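Local atomic coordinates of PKS (Streptomyces albus, PDB entry 4OQJ), a protein that probably extends acyl chains held on carrier proteins by decarboxylative condensation, serving as a ketosynthase of an AT-less type I polyketide synthase for oxazolomycin. Residues 550-556 against 597-602; 569-574 against 603-607; 344-349 against 407-413. All coordinates share one frame; numbering follows the deposited sequence.

Interaction 1 (550-556 against 597-602); sequences LVTGGGT and AFAVQY
The carboxamide of Gln601 pairs with both the N-H and the C=O of Val551, imitating a strand neighbour and tying the loop between strand 547-549 and helix 557-566 to helix 594-610. Val551 N donates to Gln601 OE1 (2.8 Å), while Gln601 NE2 returns a nearly straight bond to Val551 O (2.8 Å, 171° at the hydrogen) that lies close to the plane of the amide. The second NE2 hydrogen goes to Ala597 O, one turn earlier in the helix, at 3.2 Å and also within the amide plane, although NE2 stands well above the plane of that carbonyl. The same oxygen accepts the helical bond from Gln601 N, the two donors reaching it from opposite faces. Three bonds thus fix the rotation of the buried amide. With CG anti to the carbonyl carbon (chi1 -73°) and the chain extended beyond it, Gln601 stretches from the helix to the loop. Its aliphatic part lies against Leu550, whose CD1 is 3.8 Å from Gln601 CB and 4.1 Å from CD1 of Phe598; Leu550 meets both side chains at a slant. Val551 stands roughly perpendicular to Gln601 and brings CG2 to 3.4 Å from OE1. Farther along the loop, the methyl CB of Ala597 sits 3.3 Å from Gly553 O; Gly553 and Gly554 are poorly ordered, and the loop continues to Thr556. Leu550 also pairs through its backbone with Val618. Behind the contact, helix 627-635 and helix 568-581 pack on Phe598, and Leu651 and Leu652 touch Gln601.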
# COMPACT_ATOMS: atom_id res chain seq x y z
N LEU A 550 -9.54 29.73 -48.21
CA LEU A 550 -9.35 31.17 -48.27
C LEU A 550 -9.92 31.64 -49.60
O LEU A 550 -9.33 31.40 -50.66
CB LEU A 550 -7.87 31.53 -48.13
CG LEU A 550 -7.57 33.02 -48.03
CD1 LEU A 550 -6.37 33.24 -47.15
CD2 LEU A 550 -7.33 33.61 -49.42
N VAL A 551 -11.07 32.28 -49.53
CA VAL A 551 -11.83 32.63 -50.73
C VAL A 551 -11.59 34.06 -51.16
O VAL A 551 -11.04 34.86 -50.41
CB VAL A 551 -13.35 32.45 -50.53
CG1 VAL A 551 -13.69 30.98 -50.34
CG2 VAL A 551 -13.85 33.28 -49.34
N THR A 552 -12.00 34.36 -52.38
CA THR A 552 -12.20 35.74 -52.78
C THR A 552 -13.56 36.17 -52.24
O THR A 552 -14.35 35.34 -51.77
CB THR A 552 -12.16 35.94 -54.30
OG1 THR A 552 -12.99 34.96 -54.92
CG2 THR A 552 -10.74 35.83 -54.82
N GLY A 553 -13.84 37.46 -52.34
CA GLY A 553 -15.05 38.00 -51.77
C GLY A 553 -14.69 39.33 -51.17
O GLY A 553 -13.51 39.58 -50.90
N GLY A 554 -15.67 40.19 -50.99
CA GLY A 554 -15.42 41.49 -50.41
C GLY A 554 -14.91 41.37 -48.99
O GLY A 554 -15.03 40.31 -48.34
N GLY A 555 -14.34 42.46 -48.50
CA GLY A 555 -13.96 42.56 -47.11
C GLY A 555 -15.18 42.44 -46.22
O GLY A 555 -16.32 42.47 -46.68
N THR A 556 -14.94 42.29 -44.92
CA THR A 556 -16.00 42.14 -43.95
C THR A 556 -15.67 43.00 -42.73
O THR A 556 -15.24 42.47 -41.71
CB THR A 556 -16.14 40.67 -43.55
OG1 THR A 556 -14.89 40.22 -42.99
CG2 THR A 556 -16.51 39.83 -44.78
N ALA A 597 -9.84 41.46 -47.30
CA ALA A 597 -10.43 40.12 -47.23
C ALA A 597 -9.34 39.08 -47.01
O ALA A 597 -9.52 38.16 -46.23
CB ALA A 597 -11.21 39.81 -48.50
N PHE A 598 -8.20 39.24 -47.68
CA PHE A 598 -7.07 38.35 -47.45
C PHE A 598 -6.62 38.40 -45.99
O PHE A 598 -6.55 37.37 -45.33
CB PHE A 598 -5.89 38.70 -48.36
CG PHE A 598 -4.66 37.91 -48.05
CD1 PHE A 598 -4.50 36.62 -48.55
CD2 PHE A 598 -3.68 38.43 -47.23
CE1 PHE A 598 -3.38 35.88 -48.24
CE2 PHE A 598 -2.56 37.69 -46.93
CZ PHE A 598 -2.41 36.41 -47.43
N ALA A 599 -6.32 39.61 -45.51
CA ALA A 599 -5.80 39.80 -44.15
C ALA A 599 -6.65 39.12 -43.08
O ALA A 599 -6.12 38.38 -42.26
CB ALA A 599 -5.68 41.28 -43.85
N VAL A 600 -7.95 39.36 -43.10
CA VAL A 600 -8.85 38.75 -42.12
C VAL A 600 -8.79 37.23 -42.19
O VAL A 600 -8.75 36.56 -41.17
CB VAL A 600 -10.30 39.20 -42.33
CG1 VAL A 600 -11.24 38.53 -41.31
CG2 VAL A 600 -10.40 40.70 -42.20
N GLN A 601 -8.77 36.68 -43.41
CA GLN A 601 -8.76 35.24 -43.57
C GLN A 601 -7.41 34.65 -43.16
O GLN A 601 -7.37 33.61 -42.52
CB GLN A 601 -9.09 34.85 -45.02
CG GLN A 601 -10.56 35.04 -45.37
CD GLN A 601 -10.89 34.63 -46.80
OE1 GLN A 601 -11.33 33.52 -47.06
NE2 GLN A 601 -10.70 35.55 -47.73
N TYR A 602 -6.32 35.32 -43.53
CA TYR A 602 -4.98 34.86 -43.18
C TYR A 602 -4.80 34.85 -41.67
O TYR A 602 -4.31 33.88 -41.09
CB TYR A 602 -3.90 35.74 -43.83
CG TYR A 602 -2.49 35.33 -43.45
CD1 TYR A 602 -1.84 34.31 -44.13
CD2 TYR A 602 -1.81 35.95 -42.42
CE1 TYR A 602 -0.55 33.92 -43.79
CE2 TYR A 602 -0.53 35.58 -42.07
CZ TYR A 602 0.10 34.55 -42.76
OH TYR A 602 1.38 34.17 -42.42

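Interaction 2 (569-574 against 603-607); sequences AFREHF and ATARA
Ala603 is the small bump of this helix pair. Its CB drops into a hollow bounded by Phe570, His573 and Phe574, 3.6 Å from Phe570 CE1 and 3.9 Å from Phe574 CB. The Phe574 ring offers its edge to the same methyl. One turn along, Ala607 meets Ala569 methyl to methyl, CB to CB at 4.2 Å, so two alanine methyls one turn apart leave little bulk between the helices. Short side chains here match a close approach of the axes of 569-574 and 603-607, 8.3 Å, at 124° between their directions. The two segments belong to helices 568-581 and 594-610, which, with the intervening helix 585-590, make up an all-helical part of the chain; helix 585-590 packs on Phe574. The larger projection from 569-574 is His573, which reaches across between Ala603 and Ala607 and lays its ring against Arg606. Arg606 CB lies over one face in a CH-pi contact, 3.6 Å from the ring centroid and 16° off the normal, while Glu572 CD approaches the opposite face. Having CG anti to its carbonyl carbon (chi1 -62°) swings the imidazole toward Arg606. The arginine then bends twice and carries its guanidinium away, its plane steeply inclined to the ring, so the methylene, not the charged end, provides the packing surface. On the other flank, Thr604 OG1 comes to the edge of Phe570, 3.7 Å from CE1, while hydrogen-bonding to Val600 O in its own helix; Leu563 and Tyr564 of helix 557-566 also pack against the Phe570 ring.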
# COMPACT_ATOMS: atom_id res chain seq x y z
N ALA A 569 -5.53 36.38 -30.19
CA ALA A 569 -4.73 35.63 -31.15
C ALA A 569 -4.93 36.18 -32.56
O ALA A 569 -3.99 36.25 -33.36
CB ALA A 569 -5.08 34.14 -31.10
N PHE A 570 -6.15 36.59 -32.86
CA PHE A 570 -6.44 37.18 -34.16
C PHE A 570 -5.69 38.49 -34.30
O PHE A 570 -5.02 38.74 -35.30
CB PHE A 570 -7.94 37.41 -34.34
CG PHE A 570 -8.31 38.11 -35.62
CD1 PHE A 570 -8.52 37.38 -36.79
CD2 PHE A 570 -8.44 39.49 -35.66
CE1 PHE A 570 -8.85 38.02 -37.96
CE2 PHE A 570 -8.78 40.13 -36.84
CZ PHE A 570 -8.99 39.39 -37.99
N ARG A 571 -5.81 39.32 -33.27
CA ARG A 571 -5.22 40.65 -33.25
C ARG A 571 -3.72 40.57 -33.52
O ARG A 571 -3.19 41.34 -34.32
CB ARG A 571 -5.50 41.33 -31.90
CG ARG A 571 -5.28 42.81 -31.88
CD ARG A 571 -5.92 43.48 -30.67
NE ARG A 571 -5.60 42.82 -29.40
CZ ARG A 571 -6.47 42.17 -28.62
NH1 ARG A 571 -6.05 41.63 -27.49
NH2 ARG A 571 -7.76 42.08 -28.94
N GLU A 572 -3.05 39.62 -32.87
CA GLU A 572 -1.62 39.40 -33.08
C GLU A 572 -1.29 39.17 -34.56
O GLU A 572 -0.49 39.89 -35.14
CB GLU A 572 -1.11 38.21 -32.26
CG GLU A 572 0.37 37.86 -32.53
CD GLU A 572 0.80 36.52 -31.95
OE1 GLU A 572 0.10 35.98 -31.06
OE2 GLU A 572 1.85 36.00 -32.40
N HIS A 573 -1.90 38.15 -35.15
CA HIS A 573 -1.58 37.78 -36.53
C HIS A 573 -2.07 38.80 -37.55
O HIS A 573 -1.49 38.94 -38.63
CB HIS A 573 -2.15 36.40 -36.84
CG HIS A 573 -1.57 35.32 -35.98
ND1 HIS A 573 -0.26 34.92 -36.08
CD2 HIS A 573 -2.12 34.58 -34.99
CE1 HIS A 573 -0.03 33.97 -35.19
NE2 HIS A 573 -1.14 33.75 -34.52
N PHE A 574 -3.15 39.50 -37.23
CA PHE A 574 -3.63 40.54 -38.14
C PHE A 574 -2.64 41.70 -38.19
O PHE A 574 -2.33 42.22 -39.26
CB PHE A 574 -5.02 41.03 -37.72
CG PHE A 574 -5.69 41.89 -38.77
CD1 PHE A 574 -5.46 43.25 -38.82
CD2 PHE A 574 -6.55 41.33 -39.70
CE1 PHE A 574 -6.08 44.03 -39.78
CE2 PHE A 574 -7.16 42.09 -40.65
CZ PHE A 574 -6.93 43.45 -40.70
N ALA A 603 -5.21 35.94 -41.02
CA ALA A 603 -5.10 36.03 -39.58
C ALA A 603 -5.93 34.95 -38.88
O ALA A 603 -5.50 34.39 -37.88
CB ALA A 603 -5.51 37.40 -39.11
N THR A 604 -7.13 34.67 -39.41
CA THR A 604 -7.97 33.62 -38.83
C THR A 604 -7.26 32.26 -38.96
O THR A 604 -7.20 31.49 -38.00
CB THR A 604 -9.36 33.55 -39.52
OG1 THR A 604 -10.06 34.79 -39.34
CG2 THR A 604 -10.20 32.43 -38.94
N ALA A 605 -6.70 31.99 -40.14
CA ALA A 605 -5.98 30.73 -40.38
C ALA A 605 -4.80 30.56 -39.43
O ALA A 605 -4.59 29.48 -38.88
CB ALA A 605 -5.51 30.65 -41.82
N ARG A 606 -4.03 31.62 -39.22
CA ARG A 606 -2.90 31.55 -38.30
C ARG A 606 -3.37 31.36 -36.84
O ARG A 606 -2.71 30.67 -36.06
CB ARG A 606 -2.04 32.81 -38.40
CG ARG A 606 -1.39 33.03 -39.77
CD ARG A 606 -0.75 31.78 -40.34
NE ARG A 606 0.35 31.28 -39.53
CZ ARG A 606 0.71 30.00 -39.42
NH1 ARG A 606 0.04 29.04 -40.06
NH2 ARG A 606 1.74 29.67 -38.66
N ALA A 607 -4.50 31.94 -36.48
CA ALA A 607 -5.00 31.78 -35.12
C ALA A 607 -5.41 30.32 -34.92
O ALA A 607 -5.13 29.73 -33.88
CB ALA A 607 -6.16 32.71 -34.85

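Interaction 3 (344-349 against 407-413); sequences LNQAFN and DFAAGPF
The ring of Phe413 drives its edge into the face of Phe348 in a T-shaped stack, with centroids 4.8 Å apart and planes at 69°. Its CZ stands 3.5 Å above the Phe348 plane, over the ring centre. Pro412 CG lies over one face of the Phe413 ring and Leu344 CD1 over the other. Leu344 CB comes up to the rim, 3.5 Å from Phe413 CE2. In the ring plane, the edge also meets Leu344 O and Asn345 OD1, the latter 3.4 Å from CD2, and the Asn345 amide is turned only 19° from that plane. Helix 336-348 is the connecting helix of a beta-alpha-beta crossover between the parallel strands 325-327 and 360-363 of the thiolase-fold sheet, and 407-413 leads into strand 413-415 at that sheet's border. Val326 touches Leu344, Phe348 and Phe413 from the sheet. Two asparagines one helical turn apart hold the loop by its carbonyls. With CG anti to the carbonyl carbon (chi1 -79°), Asn345 carries its amide toward the loop, and ND2 donates to Asp407 O (2.9 Å). Ala410 N makes a turn bond to the same oxygen, and the two donors reach Asp407 O from opposite faces of its plane. Asn349 ND2 donates to Ala410 O (2.9 Å) in a bent bond, and its OD1 accepts from Leu355 N. Between them Gly411, lacking a side chain, brings its CA to 3.3 Å from Asn345 OD1.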
# COMPACT_ATOMS: atom_id res chain seq x y z
N LEU A 344 -14.24 6.13 20.99
CA LEU A 344 -14.44 7.53 20.63
C LEU A 344 -14.48 8.44 21.86
O LEU A 344 -13.88 9.52 21.86
CB LEU A 344 -15.73 7.69 19.84
CG LEU A 344 -15.70 7.20 18.39
CD1 LEU A 344 -17.13 7.13 17.88
CD2 LEU A 344 -14.84 8.14 17.52
N ASN A 345 -15.19 8.01 22.90
CA ASN A 345 -15.22 8.75 24.17
C ASN A 345 -13.79 8.94 24.68
O ASN A 345 -13.39 10.04 25.06
CB ASN A 345 -16.05 8.03 25.23
CG ASN A 345 -17.56 8.22 25.06
OD1 ASN A 345 -18.01 9.08 24.30
ND2 ASN A 345 -18.34 7.41 25.77
N GLN A 346 -13.02 7.86 24.70
CA GLN A 346 -11.66 7.91 25.23
C GLN A 346 -10.81 8.88 24.41
O GLN A 346 -10.12 9.73 24.96
CB GLN A 346 -11.02 6.51 25.26
CG GLN A 346 -9.56 6.53 25.70
CD GLN A 346 -8.92 5.15 25.72
OE1 GLN A 346 -9.49 4.19 26.23
NE2 GLN A 346 -7.72 5.04 25.15
N ALA A 347 -10.88 8.77 23.08
CA ALA A 347 -10.11 9.67 22.23
C ALA A 347 -10.56 11.12 22.41
O ALA A 347 -9.72 12.02 22.52
CB ALA A 347 -10.24 9.25 20.76
N PHE A 348 -11.87 11.35 22.44
CA PHE A 348 -12.39 12.71 22.45
C PHE A 348 -12.15 13.39 23.81
O PHE A 348 -11.92 14.60 23.85
CB PHE A 348 -13.89 12.72 22.10
CG PHE A 348 -14.16 12.80 20.61
CD1 PHE A 348 -13.67 11.84 19.74
CD2 PHE A 348 -14.90 13.85 20.08
CE1 PHE A 348 -13.91 11.92 18.36
CE2 PHE A 348 -15.15 13.94 18.72
CZ PHE A 348 -14.65 12.97 17.86
N ASN A 349 -12.17 12.62 24.89
CA ASN A 349 -12.02 13.17 26.25
C ASN A 349 -10.58 13.19 26.74
O ASN A 349 -10.33 13.48 27.91
CB ASN A 349 -12.86 12.37 27.25
CG ASN A 349 -14.36 12.53 27.04
OD1 ASN A 349 -14.83 13.58 26.61
ND2 ASN A 349 -15.11 11.48 27.38
N ASP A 407 -22.17 3.72 26.41
CA ASP A 407 -22.02 4.80 27.37
C ASP A 407 -22.01 6.20 26.70
O ASP A 407 -21.00 6.90 26.72
CB ASP A 407 -20.74 4.59 28.18
CG ASP A 407 -20.78 5.32 29.52
OD1 ASP A 407 -21.71 6.11 29.76
OD2 ASP A 407 -19.86 5.09 30.33
N PHE A 408 -23.15 6.60 26.13
CA PHE A 408 -23.25 7.90 25.48
C PHE A 408 -22.98 9.04 26.47
O PHE A 408 -22.32 10.02 26.14
CB PHE A 408 -24.63 8.10 24.82
CG PHE A 408 -24.81 7.33 23.54
CD1 PHE A 408 -24.11 7.68 22.40
CD2 PHE A 408 -25.69 6.27 23.47
CE1 PHE A 408 -24.28 6.98 21.22
CE2 PHE A 408 -25.87 5.57 22.29
CZ PHE A 408 -25.16 5.92 21.16
N ALA A 409 -23.50 8.89 27.69
CA ALA A 409 -23.42 9.95 28.69
C ALA A 409 -21.98 10.29 29.06
O ALA A 409 -21.71 11.37 29.57
CB ALA A 409 -24.20 9.55 29.93
N ALA A 410 -21.05 9.37 28.80
CA ALA A 410 -19.65 9.61 29.13
C ALA A 410 -18.95 10.53 28.13
O ALA A 410 -17.78 10.87 28.29
CB ALA A 410 -18.90 8.28 29.22
N GLY A 411 -19.66 10.90 27.07
CA GLY A 411 -19.05 11.67 25.99
C GLY A 411 -20.04 12.57 25.28
O GLY A 411 -21.17 12.75 25.72
N PRO A 412 -19.60 13.14 24.15
CA PRO A 412 -20.39 14.14 23.41
C PRO A 412 -21.38 13.57 22.39
O PRO A 412 -22.11 14.33 21.75
CB PRO A 412 -19.31 14.94 22.69
CG PRO A 412 -18.27 13.89 22.35
CD PRO A 412 -18.29 12.91 23.52
N PHE A 413 -21.41 12.25 22.22
CA PHE A 413 -22.10 11.67 21.07
C PHE A 413 -23.59 11.44 21.28
O PHE A 413 -24.06 11.18 22.38
CB PHE A 413 -21.42 10.37 20.67
CG PHE A 413 -19.98 10.57 20.34
CD1 PHE A 413 -19.63 11.27 19.20
CD2 PHE A 413 -18.99 10.13 21.20
CE1 PHE A 413 -18.31 11.50 18.89
CE2 PHE A 413 -17.66 10.37 20.90
CZ PHE A 413 -17.32 11.05 19.75

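Interactions 1 and 2 share helix 594-610, with centres about 13 Å apart. They touch through Val600 and Ala599, which pack on Phe570 and Phe574, so consecutive turns of one helix bind first a loop and then another helix. Interaction 3 lies about 77 Å from interaction 1 and 68 Å from interaction 2, centre to centre, on the opposite side of the chain's centre, at the border of the thiolase-fold sheet. Interaction 2 is buried and has no hydrogen bond across it. Interaction 1, partly buried, passes from a buried amide to an exposed glycine loop. Interaction 3, also buried, adds asparagine-to-carbonyl bonds to an aromatic core.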